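Local coordinates for protein phytase (Citrobacter braakii, PDB 3ZHC) that belongs to branch 2 of the histidine phosphatase superfamily and joins a mixed sheet packed with helices to a largely helical region, with several disulfides tying its chain together, at residues B[151-155]-B[428-432]; B[165-170]-B[276-281]; B[288-293]-B[330-335]; B[366-370]-B[411-417]. The protein carries 2 engineered substitutions. All blocks are in the same frame, centred on the assembly; numbering follows the deposited sequence. Where two conformers were deposited one is given.

Contact 1. Residues B[151-155]-B[428-432]; sequences KMGKC and ECAVT
Lys-154 NZ donates to Ala-430 O at 2.7 Å, the hydrogen bond between the loop 151-155 and the C-terminal residues 428-432. Two conformers were deposited for this lysine, so the bond is tentative. The donor does not meet the carbonyl in line: the C=O...N angle is 142° and NZ is tilted out of the carbonyl plane. A bend at chi3 (-41°) curls the lysine over the 428-432 backbone. On the way its CB comes 3.4 Å from Glu-428 O, its CE lies 3.6 Å from the same oxygen, and NZ finishes 3.9 Å from Thr-432 CG2.

The covalent part lies deeper. Cys-155 SG and Cys-429 SG are joined at 2.1 Å with a C-S-S-C torsion of 82°, close to a right angle and right-handed in sign. The two half-cystines are turned differently: the sulfur of Cys-155 is anti to its own nitrogen, whereas that of Cys-429 lies beside its nitrogen. Both cysteines are buried, and Cys-429 also touches Ser-287 and Thr-290 of helix 282-301.

Met-152 completes the contact more loosely, its SD 4.0 Å from Ala-430 O and 4.4 Å from Val-431 CG2. Val-431 itself rests on Pro-291 of the same helix.

Neither segment supplies a regular sheet or helix pairing here. The disulfide therefore gives a covalent tie between the C-terminal tail and the loop before helix 159-169, while the tentative bond from an exposed lysine is probably a weaker and more adaptable supplement.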
loop_
_atom_site.group_PDB
_atom_site.type_symbol
_atom_site.label_atom_id
_atom_site.label_comp_id
_atom_site.label_asym_id
_atom_site.label_seq_id
_atom_site.Cartn_x
_atom_site.Cartn_y
_atom_site.Cartn_z
ATOM N N LYS B 151 21.555 -1.169 -24.575
ATOM C CA LYS B 151 22.748 -1.858 -25.114
ATOM C C LYS B 151 23.058 -1.408 -26.598
ATOM O O LYS B 151 24.044 -1.831 -27.169
ATOM C CB LYS B 151 22.602 -3.387 -25.067
ATOM C CG LYS B 151 22.033 -3.986 -23.744
ATOM C CD LYS B 151 22.823 -3.601 -22.499
ATOM C CE LYS B 151 22.213 -4.273 -21.247
ATOM N NZ LYS B 151 22.938 -3.903 -19.952
ATOM N N MET B 152 22.197 -0.570 -27.197
ATOM C CA MET B 152 22.463 0.008 -28.531
ATOM C C MET B 152 23.380 1.193 -28.390
ATOM O O MET B 152 23.406 1.845 -27.336
ATOM C CB MET B 152 21.176 0.478 -29.210
ATOM C CG MET B 152 20.147 -0.611 -29.461
ATOM S SD MET B 152 18.823 -0.019 -30.537
ATOM C CE MET B 152 19.635 -0.228 -32.131
ATOM N N GLY B 153 24.134 1.483 -29.450
ATOM C CA GLY B 153 25.025 2.655 -29.482
ATOM C C GLY B 153 24.211 3.948 -29.485
ATOM O O GLY B 153 24.527 4.881 -28.733
ATOM N N LYS B 154 23.151 3.984 -30.332
ATOM C CA LYS B 154 22.228 5.152 -30.436
ATOM C C LYS B 154 21.562 5.550 -29.113
ATOM O O LYS B 154 21.247 6.743 -28.904
ATOM C CB LYS B 154 21.080 4.875 -31.413
ATOM C CG LYS B 154 21.436 4.649 -32.845
ATOM C CD LYS B 154 20.154 4.556 -33.619
ATOM C CE LYS B 154 19.124 3.748 -32.826
ATOM N NZ LYS B 154 17.772 3.791 -33.418
ATOM N N CYS B 155 21.339 4.553 -28.228
ATOM C CA CYS B 155 20.636 4.743 -26.947
ATOM C C CYS B 155 21.504 4.510 -25.675
ATOM O O CYS B 155 21.844 3.368 -25.334
ATOM C CB CYS B 155 19.432 3.818 -26.962
ATOM S SG CYS B 155 18.432 3.745 -25.534
ATOM N N GLU B 428 15.829 8.430 -29.670
ATOM C CA GLU B 428 17.160 7.817 -29.769
ATOM C C GLU B 428 17.162 6.295 -29.452
ATOM O O GLU B 428 18.051 5.573 -29.918
ATOM C CB GLU B 428 18.166 8.527 -28.839
ATOM C CG GLU B 428 18.529 9.989 -29.243
ATOM C CD GLU B 428 17.499 11.072 -28.798
ATOM O OE1 GLU B 428 16.595 10.785 -27.970
ATOM O OE2 GLU B 428 17.614 12.217 -29.285
ATOM N N CYS B 429 16.168 5.824 -28.669
ATOM C CA CYS B 429 16.082 4.397 -28.248
ATOM C C CYS B 429 15.191 3.518 -29.119
ATOM O O CYS B 429 14.919 2.374 -28.749
ATOM C CB CYS B 429 15.689 4.325 -26.769
ATOM S SG CYS B 429 16.908 5.134 -25.763
ATOM N N ALA B 430 14.750 4.045 -30.275
ATOM C CA ALA B 430 13.923 3.289 -31.214
ATOM C C ALA B 430 14.740 2.179 -31.877
ATOM O O ALA B 430 15.958 2.312 -32.044
ATOM C CB ALA B 430 13.348 4.207 -32.270
ATOM N N VAL B 431 14.059 1.089 -32.243
ATOM C CA VAL B 431 14.682 -0.037 -32.938
ATOM C C VAL B 431 14.312 0.070 -34.417
ATOM O O VAL B 431 13.205 -0.282 -34.806
ATOM C CB VAL B 431 14.245 -1.377 -32.348
ATOM C CG1 VAL B 431 14.865 -2.529 -33.134
ATOM C CG2 VAL B 431 14.658 -1.460 -30.896
ATOM N N THR B 432 15.258 0.571 -35.232
ATOM C CA THR B 432 15.057 0.783 -36.692
ATOM C C THR B 432 15.689 -0.323 -37.583
ATOM O O THR B 432 15.988 -0.068 -38.777
ATOM C CB THR B 432 15.646 2.135 -37.117
ATOM O OG1 THR B 432 17.086 2.083 -37.010
ATOM C CG2 THR B 432 15.089 3.283 -36.240
#

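Contact 2. Residues B[165-170]-B[276-281]; sequences AILERA and DLLQRT
Arg-169 bends at chi3 (73°) while Asp-276 holds its CG anti to its backbone nitrogen (chi1 -169°), and these two torsions bring guanidinium and carboxylate together in a salt bridge between helices 159-169 and 260-280. The grip is end-on and bifurcated: NH1 and NH2 of Arg-169 each lie 2.9 Å from Asp-276 OD1, approaching from the same face of the carboxylate, whose plane is turned 74° from the guanidinium. NH2 comes on the syn side, NH1 from well above the plane. Arg-169 NH1 also makes a weak bond to Thr-281 OG1 at 3.3 Å, and that hydroxyl donates to Leu-277 O at 2.6 Å.

Apolar packing lies beside it. Ile-166 CG2 meets Leu-277 CB at 3.7 Å and its CG1 meets Thr-281 CG2, also at 3.7 Å; Leu-277 CD2 lies 4.1 Å from Ala-170 CB. The short segments run obliquely antiparallel, their axes 9.5 Å apart.

Arg-280 NE adds a weak bond to Asp-276 OD1 at 3.1 Å, while Arg-280 NH1 has its stronger partner in Ser-332 OG. One carboxylate oxygen thus collects two arginines, a three-residue salt-bridge network that probably favours the charged form of Asp-276 and offsets the proximity of the cations.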
loop_
_atom_site.group_PDB
_atom_site.type_symbol
_atom_site.label_atom_id
_atom_site.label_comp_id
_atom_site.label_asym_id
_atom_site.label_seq_id
_atom_site.Cartn_x
_atom_site.Cartn_y
_atom_site.Cartn_z
ATOM N N ALA B 165 18.391 11.326 -10.579
ATOM C CA ALA B 165 16.930 11.164 -10.662
ATOM C C ALA B 165 16.449 9.996 -9.781
ATOM O O ALA B 165 15.458 10.121 -9.049
ATOM C CB ALA B 165 16.491 10.965 -12.104
ATOM N N ILE B 166 17.160 8.874 -9.851
ATOM C CA ILE B 166 16.864 7.708 -8.991
ATOM C C ILE B 166 17.150 8.075 -7.534
ATOM O O ILE B 166 16.375 7.731 -6.651
ATOM C CB ILE B 166 17.682 6.465 -9.373
ATOM C CG1 ILE B 166 17.401 6.027 -10.807
ATOM C CG2 ILE B 166 17.374 5.273 -8.396
ATOM C CD1 ILE B 166 18.510 5.197 -11.390
ATOM N N LEU B 167 18.264 8.787 -7.302
ATOM C CA LEU B 167 18.657 9.211 -5.943
ATOM C C LEU B 167 17.555 10.054 -5.275
ATOM O O LEU B 167 17.201 9.805 -4.119
ATOM C CB LEU B 167 19.978 10.017 -5.949
ATOM C CG LEU B 167 20.994 9.791 -4.810
ATOM C CD1 LEU B 167 21.857 11.067 -4.599
ATOM C CD2 LEU B 167 20.350 9.370 -3.507
ATOM N N GLU B 168 17.015 11.046 -6.023
ATOM C CA GLU B 168 15.940 11.939 -5.492
ATOM C C GLU B 168 14.617 11.210 -5.296
ATOM O O GLU B 168 13.808 11.614 -4.442
ATOM C CB GLU B 168 15.760 13.209 -6.366
ATOM C CG GLU B 168 17.009 14.176 -6.357
ATOM C CD GLU B 168 17.448 14.596 -4.934
ATOM O OE1 GLU B 168 16.571 14.969 -4.126
ATOM O OE2 GLU B 168 18.676 14.544 -4.633
ATOM N N ARG B 169 14.379 10.143 -6.068
ATOM C CA ARG B 169 13.202 9.272 -5.811
ATOM C C ARG B 169 13.379 8.480 -4.514
ATOM O O ARG B 169 12.393 8.104 -3.890
ATOM C CB ARG B 169 12.925 8.329 -6.958
ATOM C CG ARG B 169 12.301 9.009 -8.162
ATOM C CD ARG B 169 11.683 8.015 -9.030
ATOM N NE ARG B 169 10.443 7.494 -8.427
ATOM C CZ ARG B 169 9.915 6.279 -8.642
ATOM N NH1 ARG B 169 10.508 5.378 -9.451
ATOM N NH2 ARG B 169 8.789 5.955 -8.032
ATOM N N ALA B 170 14.642 8.236 -4.128
ATOM C CA ALA B 170 14.984 7.594 -2.858
ATOM C C ALA B 170 15.105 8.604 -1.668
ATOM O O ALA B 170 15.541 8.216 -0.575
ATOM C CB ALA B 170 16.277 6.794 -3.007
ATOM N N ASP B 276 11.250 -0.372 -8.519
ATOM C CA ASP B 276 10.714 0.970 -8.606
ATOM C C ASP B 276 11.855 1.975 -8.924
ATOM O O ASP B 276 11.766 2.756 -9.878
ATOM C CB ASP B 276 10.001 1.338 -7.318
ATOM C CG ASP B 276 9.189 2.623 -7.433
ATOM O OD1 ASP B 276 8.938 3.118 -8.562
ATOM O OD2 ASP B 276 8.795 3.137 -6.370
ATOM N N LEU B 277 12.918 1.924 -8.114
ATOM C CA LEU B 277 14.087 2.778 -8.309
ATOM C C LEU B 277 14.812 2.511 -9.638
ATOM O O LEU B 277 15.043 3.434 -10.419
ATOM C CB LEU B 277 15.093 2.609 -7.151
ATOM C CG LEU B 277 14.685 3.116 -5.781
ATOM C CD1 LEU B 277 15.818 2.889 -4.806
ATOM C CD2 LEU B 277 14.284 4.628 -5.813
ATOM N N LEU B 278 15.162 1.259 -9.892
ATOM C CA LEU B 278 16.015 0.927 -11.070
ATOM C C LEU B 278 15.295 0.795 -12.409
ATOM O O LEU B 278 15.939 0.962 -13.452
ATOM C CB LEU B 278 16.846 -0.357 -10.795
ATOM C CG LEU B 278 17.842 -0.303 -9.622
ATOM C CD1 LEU B 278 18.605 -1.647 -9.529
ATOM C CD2 LEU B 278 18.837 0.885 -9.710
ATOM N N GLN B 279 13.983 0.506 -12.396
ATOM C CA GLN B 279 13.219 0.276 -13.656
ATOM C C GLN B 279 12.012 1.182 -13.903
ATOM O O GLN B 279 11.625 1.359 -15.069
ATOM C CB GLN B 279 12.765 -1.187 -13.712
ATOM C CG GLN B 279 13.930 -2.231 -13.590
ATOM C CD GLN B 279 14.879 -2.253 -14.799
ATOM O OE1 GLN B 279 14.628 -1.611 -15.839
ATOM N NE2 GLN B 279 15.981 -3.003 -14.669
ATOM N N ARG B 280 11.406 1.750 -12.841
ATOM C CA ARG B 280 10.234 2.650 -13.022
ATOM C C ARG B 280 10.585 4.169 -13.023
ATOM O O ARG B 280 9.785 4.979 -13.498
ATOM C CB ARG B 280 9.153 2.378 -11.983
ATOM C CG ARG B 280 8.703 0.901 -11.871
ATOM C CD ARG B 280 7.229 0.750 -11.364
ATOM N NE ARG B 280 6.881 1.831 -10.448
ATOM C CZ ARG B 280 6.023 2.840 -10.673
ATOM N NH1 ARG B 280 5.314 2.965 -11.818
ATOM N NH2 ARG B 280 5.859 3.746 -9.713
ATOM N N THR B 281 11.760 4.539 -12.504
ATOM C CA THR B 281 12.234 5.923 -12.531
ATOM C C THR B 281 12.193 6.403 -13.983
ATOM O O THR B 281 12.920 5.869 -14.805
ATOM C CB THR B 281 13.654 6.042 -11.948
ATOM O OG1 THR B 281 13.635 5.601 -10.590
ATOM C CG2 THR B 281 14.188 7.511 -12.018
#

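Contact 3. Residues B[288-293]-B[330-335]; sequences RATPLL and NLSGAL
Arg-288 passes at a slant across the amide of Asn-330, the guanidinium and amide planes turned 35° from each other. Its CB comes 3.3 Å from Asn-330 OD1; CG, farther along, is 4.1 Å from the same oxygen; CD is 3.8 Å from Asn-330 OD1, with ND2 only slightly farther. From CG to NE the chain is extended, which carries the guanidinium beyond the amide, where NH1 makes a weak hydrogen bond to Gln-279 OE1. Asn-330 ND2 donates to that same oxygen, so one glutamine holds both side chains. Asn-330 OD1 accepts from a water at 2.7 Å; a second, weak bond of this water goes to Arg-288 O, though other acceptors compete for its protons.

Segments 288-293 and 330-335 of helices 282-301 and 325-335 cross at nearly a right angle: their axes approach to 9.0 Å with a signed angle of -92°. Small residues occupy the crossing, Ala-289 CB meeting Ala-334 CB at 4.0 Å. The first helix is kinked at Pro-291 and Leu-292, whose nitrogens have no bond to the preceding turn.

One turn past Ala-289, Leu-293 slides by Leu-331 in the opposite direction, their CD2 atoms 3.6 Å apart. The same methyl of Leu-293 reaches Leu-335 CD2 at 4.0 Å. Helix 414-424 adds Ile-424 against both Leu-293 and Leu-335, and strand 353-361 meets Leu-331 and Leu-335 through Leu-354 and Phe-356.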
loop_
_atom_site.group_PDB
_atom_site.type_symbol
_atom_site.label_atom_id
_atom_site.label_comp_id
_atom_site.label_asym_id
_atom_site.label_seq_id
_atom_site.Cartn_x
_atom_site.Cartn_y
_atom_site.Cartn_z
ATOM N N ARG B 288 14.164 2.657 -21.845
ATOM C CA ARG B 288 14.047 1.178 -21.895
ATOM C C ARG B 288 12.724 0.671 -22.453
ATOM O O ARG B 288 12.703 -0.336 -23.127
ATOM C CB ARG B 288 14.323 0.542 -20.514
ATOM C CG ARG B 288 15.771 0.402 -20.186
ATOM C CD ARG B 288 15.987 -0.146 -18.772
ATOM N NE ARG B 288 17.408 -0.477 -18.501
ATOM C CZ ARG B 288 17.964 -0.644 -17.276
ATOM N NH1 ARG B 288 17.238 -0.512 -16.145
ATOM N NH2 ARG B 288 19.274 -0.945 -17.179
ATOM N N ALA B 289 11.627 1.380 -22.160
ATOM C CA ALA B 289 10.283 0.996 -22.651
ATOM C C ALA B 289 9.980 1.433 -24.084
ATOM O O ALA B 289 8.973 0.991 -24.630
ATOM C CB ALA B 289 9.186 1.546 -21.710
ATOM N N THR B 290 10.828 2.281 -24.697
ATOM C CA THR B 290 10.514 2.892 -26.038
ATOM C C THR B 290 10.189 1.871 -27.175
ATOM O O THR B 290 9.119 2.004 -27.819
ATOM C CB THR B 290 11.606 3.967 -26.482
ATOM O OG1 THR B 290 11.471 5.140 -25.664
ATOM C CG2 THR B 290 11.455 4.370 -27.943
ATOM N N PRO B 291 11.077 0.868 -27.421
ATOM C CA PRO B 291 10.776 -0.146 -28.447
ATOM C C PRO B 291 9.455 -0.889 -28.217
ATOM O O PRO B 291 8.704 -1.070 -29.158
ATOM C CB PRO B 291 11.954 -1.105 -28.340
ATOM C CG PRO B 291 13.023 -0.318 -27.809
ATOM C CD PRO B 291 12.418 0.649 -26.859
ATOM N N LEU B 292 9.181 -1.298 -26.980
ATOM C CA LEU B 292 7.910 -1.988 -26.655
ATOM C C LEU B 292 6.696 -1.052 -26.831
ATOM O O LEU B 292 5.675 -1.466 -27.388
ATOM C CB LEU B 292 7.944 -2.623 -25.253
ATOM C CG LEU B 292 8.669 -3.975 -25.190
ATOM C CD1 LEU B 292 9.037 -4.346 -23.751
ATOM C CD2 LEU B 292 7.820 -5.090 -25.837
ATOM N N LEU B 293 6.825 0.196 -26.361
ATOM C CA LEU B 293 5.784 1.226 -26.586
ATOM C C LEU B 293 5.513 1.456 -28.089
ATOM O O LEU B 293 4.348 1.571 -28.492
ATOM C CB LEU B 293 6.152 2.537 -25.896
ATOM C CG LEU B 293 6.091 2.476 -24.353
ATOM C CD1 LEU B 293 6.766 3.670 -23.740
ATOM C CD2 LEU B 293 4.649 2.353 -23.884
ATOM N N ASN B 330 9.430 -1.065 -16.591
ATOM C CA ASN B 330 9.725 0.056 -17.537
ATOM C C ASN B 330 8.443 0.619 -18.124
ATOM O O ASN B 330 8.274 1.828 -18.215
ATOM C CB ASN B 330 10.623 -0.362 -18.705
ATOM C CG ASN B 330 11.969 -0.940 -18.276
ATOM O OD1 ASN B 330 12.537 -1.761 -18.996
ATOM N ND2 ASN B 330 12.476 -0.527 -17.116
ATOM N N LEU B 331 7.545 -0.276 -18.540
ATOM C CA LEU B 331 6.244 0.125 -19.088
ATOM C C LEU B 331 5.420 0.816 -18.011
ATOM O O LEU B 331 4.822 1.853 -18.263
ATOM C CB LEU B 331 5.488 -1.073 -19.700
ATOM C CG LEU B 331 6.057 -1.567 -21.038
ATOM C CD1 LEU B 331 5.514 -2.954 -21.398
ATOM C CD2 LEU B 331 5.794 -0.561 -22.165
ATOM N N SER B 332 5.402 0.247 -16.819
ATOM C CA SER B 332 4.686 0.840 -15.670
ATOM C C SER B 332 5.164 2.273 -15.367
ATOM O O SER B 332 4.349 3.193 -15.217
ATOM C CB SER B 332 4.868 -0.046 -14.456
ATOM O OG SER B 332 4.377 0.548 -13.298
ATOM N N GLY B 333 6.480 2.452 -15.288
ATOM C CA GLY B 333 7.066 3.768 -14.995
ATOM C C GLY B 333 6.906 4.805 -16.107
ATOM O O GLY B 333 6.660 5.954 -15.830
ATOM N N ALA B 334 7.059 4.365 -17.365
ATOM C CA ALA B 334 6.928 5.242 -18.546
ATOM C C ALA B 334 5.487 5.742 -18.722
ATOM O O ALA B 334 5.270 6.922 -18.958
ATOM C CB ALA B 334 7.396 4.527 -19.799
ATOM N N LEU B 335 4.524 4.825 -18.601
ATOM C CA LEU B 335 3.080 5.144 -18.715
ATOM C C LEU B 335 2.456 5.683 -17.407
ATOM O O LEU B 335 1.301 6.065 -17.394
ATOM C CB LEU B 335 2.298 3.905 -19.195
ATOM C CG LEU B 335 2.571 3.401 -20.608
ATOM C CD1 LEU B 335 1.884 2.086 -20.820
ATOM C CD2 LEU B 335 2.099 4.402 -21.654
HETATM O O HOH W 1 11.456 -2.419 -21.347
#

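Contact 4. Residues B[366-370]-B[411-417]; sequences TDWVQ and MCSLKSF
Val-369 and Cys-412 exchange two backbone hydrogen bonds: Val-369 N to Cys-412 O at 2.7 Å, nearly straight at 170°, and Cys-412 N to Val-369 O at 3.0 Å. Leu-414 N adds a bond to Asp-367 O at 2.9 Å, and the side chains of these two residues lie parallel. On the face shared by Val-369 and Cys-412, Val-369 CG1, anti to the backbone N (chi1 -179°), stands over the centre of the Phe-417 ring, which comes from the helix. This CH-pi contact measures 3.9 Å to the centroid, 13° off the normal; CG2, beside the N, lies 3.8 Å from Phe-417 CB.

Short strand 412-413 is thereby added antiparallel to strand 366-375 of the main mixed sheet, and the chain turns at once into helix 414-424. Ser-413 serves both elements: it pairs with Trp-368 as a non-hydrogen-bonded pair and is the N-cap, its OG accepting from Ser-416 N at 3.2 Å. The indole of Trp-368 leans on this residue, CZ3 being 3.6 Å from Ser-413 CB.

Farther out, Trp-368 NE1 donates to Thr-366 OG1 at 2.8 Å, which helps fix the indole's rotation. Cys-412 is disulfide-bonded to Cys-403, while Ile-296 and Leu-300 of helix 282-301 pack against Phe-417.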
loop_
_atom_site.group_PDB
_atom_site.type_symbol
_atom_site.label_atom_id
_atom_site.label_comp_id
_atom_site.label_asym_id
_atom_site.label_seq_id
_atom_site.Cartn_x
_atom_site.Cartn_y
_atom_site.Cartn_z
ATOM N N THR B 366 -15.835 4.653 -32.934
ATOM C CA THR B 366 -14.684 5.278 -32.276
ATOM C C THR B 366 -13.873 4.215 -31.539
ATOM O O THR B 366 -14.450 3.348 -30.875
ATOM C CB THR B 366 -15.101 6.366 -31.252
ATOM O OG1 THR B 366 -16.096 5.845 -30.384
ATOM C CG2 THR B 366 -15.653 7.585 -31.956
ATOM N N ASP B 367 -12.543 4.293 -31.651
ATOM C CA ASP B 367 -11.626 3.306 -31.042
ATOM C C ASP B 367 -11.090 3.781 -29.680
ATOM O O ASP B 367 -10.648 4.926 -29.538
ATOM C CB ASP B 367 -10.482 3.006 -31.992
ATOM C CG ASP B 367 -10.967 2.435 -33.339
ATOM O OD1 ASP B 367 -11.859 1.546 -33.340
ATOM O OD2 ASP B 367 -10.449 2.874 -34.389
ATOM N N TRP B 368 -11.144 2.872 -28.691
ATOM C CA TRP B 368 -10.727 3.135 -27.312
ATOM C C TRP B 368 -9.771 2.047 -26.819
ATOM O O TRP B 368 -9.855 0.901 -27.260
ATOM C CB TRP B 368 -11.959 3.230 -26.404
ATOM C CG TRP B 368 -12.989 4.201 -26.954
ATOM C CD1 TRP B 368 -13.978 3.920 -27.863
ATOM C CD2 TRP B 368 -13.112 5.594 -26.650
ATOM N NE1 TRP B 368 -14.712 5.046 -28.135
ATOM C CE2 TRP B 368 -14.210 6.092 -27.407
ATOM C CE3 TRP B 368 -12.416 6.473 -25.804
ATOM C CZ2 TRP B 368 -14.621 7.436 -27.344
ATOM C CZ3 TRP B 368 -12.825 7.814 -25.743
ATOM C CH2 TRP B 368 -13.918 8.280 -26.509
ATOM N N VAL B 369 -8.867 2.425 -25.902
ATOM C CA VAL B 369 -7.847 1.524 -25.358
ATOM C C VAL B 369 -8.035 1.315 -23.866
ATOM O O VAL B 369 -8.041 2.289 -23.115
ATOM C CB VAL B 369 -6.403 2.071 -25.591
ATOM C CG1 VAL B 369 -5.357 1.102 -25.022
ATOM C CG2 VAL B 369 -6.149 2.316 -27.050
ATOM N N GLN B 370 -8.192 0.047 -23.443
ATOM C CA GLN B 370 -8.268 -0.316 -22.019
ATOM C C GLN B 370 -7.002 -1.059 -21.632
ATOM O O GLN B 370 -6.528 -1.915 -22.393
ATOM C CB GLN B 370 -9.488 -1.191 -21.708
ATOM C CG GLN B 370 -9.788 -1.235 -20.195
ATOM C CD GLN B 370 -11.039 -1.966 -19.870
ATOM O OE1 GLN B 370 -11.209 -3.122 -20.255
ATOM N NE2 GLN B 370 -11.948 -1.303 -19.141
ATOM N N MET B 411 -11.813 4.247 -20.415
ATOM C CA MET B 411 -10.872 3.916 -21.502
ATOM C C MET B 411 -10.333 5.155 -22.205
ATOM O O MET B 411 -11.064 6.114 -22.418
ATOM C CB MET B 411 -11.534 3.040 -22.560
ATOM C CG MET B 411 -12.186 1.773 -22.050
ATOM S SD MET B 411 -12.748 0.801 -23.433
ATOM C CE MET B 411 -13.817 -0.385 -22.624
ATOM N N CYS B 412 -9.050 5.110 -22.560
ATOM C CA CYS B 412 -8.405 6.181 -23.284
ATOM C C CYS B 412 -8.848 6.104 -24.742
ATOM O O CYS B 412 -9.122 5.023 -25.236
ATOM C CB CYS B 412 -6.889 6.027 -23.156
ATOM S SG CYS B 412 -5.939 7.309 -23.862
ATOM N N SER B 413 -8.929 7.252 -25.429
ATOM C CA SER B 413 -9.257 7.229 -26.869
ATOM C C SER B 413 -7.991 6.745 -27.571
ATOM O O SER B 413 -6.876 6.915 -27.043
ATOM C CB SER B 413 -9.732 8.588 -27.409
ATOM O OG SER B 413 -8.681 9.524 -27.532
ATOM N N LEU B 414 -8.158 6.142 -28.746
ATOM C CA LEU B 414 -7.027 5.599 -29.514
ATOM C C LEU B 414 -5.923 6.661 -29.785
ATOM O O LEU B 414 -4.730 6.377 -29.566
ATOM C CB LEU B 414 -7.517 4.976 -30.829
ATOM C CG LEU B 414 -6.509 4.185 -31.665
ATOM C CD1 LEU B 414 -6.008 2.956 -30.909
ATOM C CD2 LEU B 414 -7.139 3.788 -32.978
ATOM N N LYS B 415 -6.321 7.864 -30.241
ATOM C CA LYS B 415 -5.346 8.938 -30.534
ATOM C C LYS B 415 -4.715 9.502 -29.245
ATOM O O LYS B 415 -3.556 9.853 -29.242
ATOM C CB LYS B 415 -5.976 10.054 -31.391
ATOM C CG LYS B 415 -6.330 9.595 -32.820
ATOM C CD LYS B 415 -6.665 10.774 -33.755
ATOM C CE LYS B 415 -7.858 11.578 -33.251
ATOM N NZ LYS B 415 -8.181 12.734 -34.144
ATOM N N SER B 416 -5.508 9.579 -28.156
ATOM C CA SER B 416 -4.989 10.019 -26.832
ATOM C C SER B 416 -3.950 9.027 -26.304
ATOM O O SER B 416 -2.943 9.430 -25.722
ATOM C CB SER B 416 -6.104 10.178 -25.777
ATOM O OG SER B 416 -6.828 11.365 -25.951
ATOM N N PHE B 417 -4.219 7.725 -26.504
ATOM C CA PHE B 417 -3.280 6.671 -26.126
ATOM C C PHE B 417 -1.990 6.808 -26.930
ATOM O O PHE B 417 -0.901 6.833 -26.353
ATOM C CB PHE B 417 -3.891 5.261 -26.321
ATOM C CG PHE B 417 -2.942 4.140 -25.984
ATOM C CD1 PHE B 417 -2.660 3.830 -24.648
ATOM C CD2 PHE B 417 -2.320 3.395 -26.995
ATOM C CE1 PHE B 417 -1.766 2.785 -24.313
ATOM C CE2 PHE B 417 -1.427 2.350 -26.674
ATOM C CZ PHE B 417 -1.152 2.047 -25.324
#

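Contacts 2, 3 and 4 follow one another along the chain, and all are nested within the loop that contact 1 closes between 151-155 and the C-terminal tail. Helix 282-301 connects much of the set: it carries 288-293 of contact 3, receives Cys-429 and Val-431 of contact 1, and packs on Phe-417 of contact 4. Contacts 1 and 3 touch, their centres about 14 Å apart. Contacts 2 and 3, centres about 15 Å apart, touch where helix 260-280 meets helix 325-335. Contact 4, at the sheet, lies about 29 Å from contact 2 between centres; contact 3 lies between them, touching contact 2 but staying about 5 Å from contact 4 at the nearest atoms.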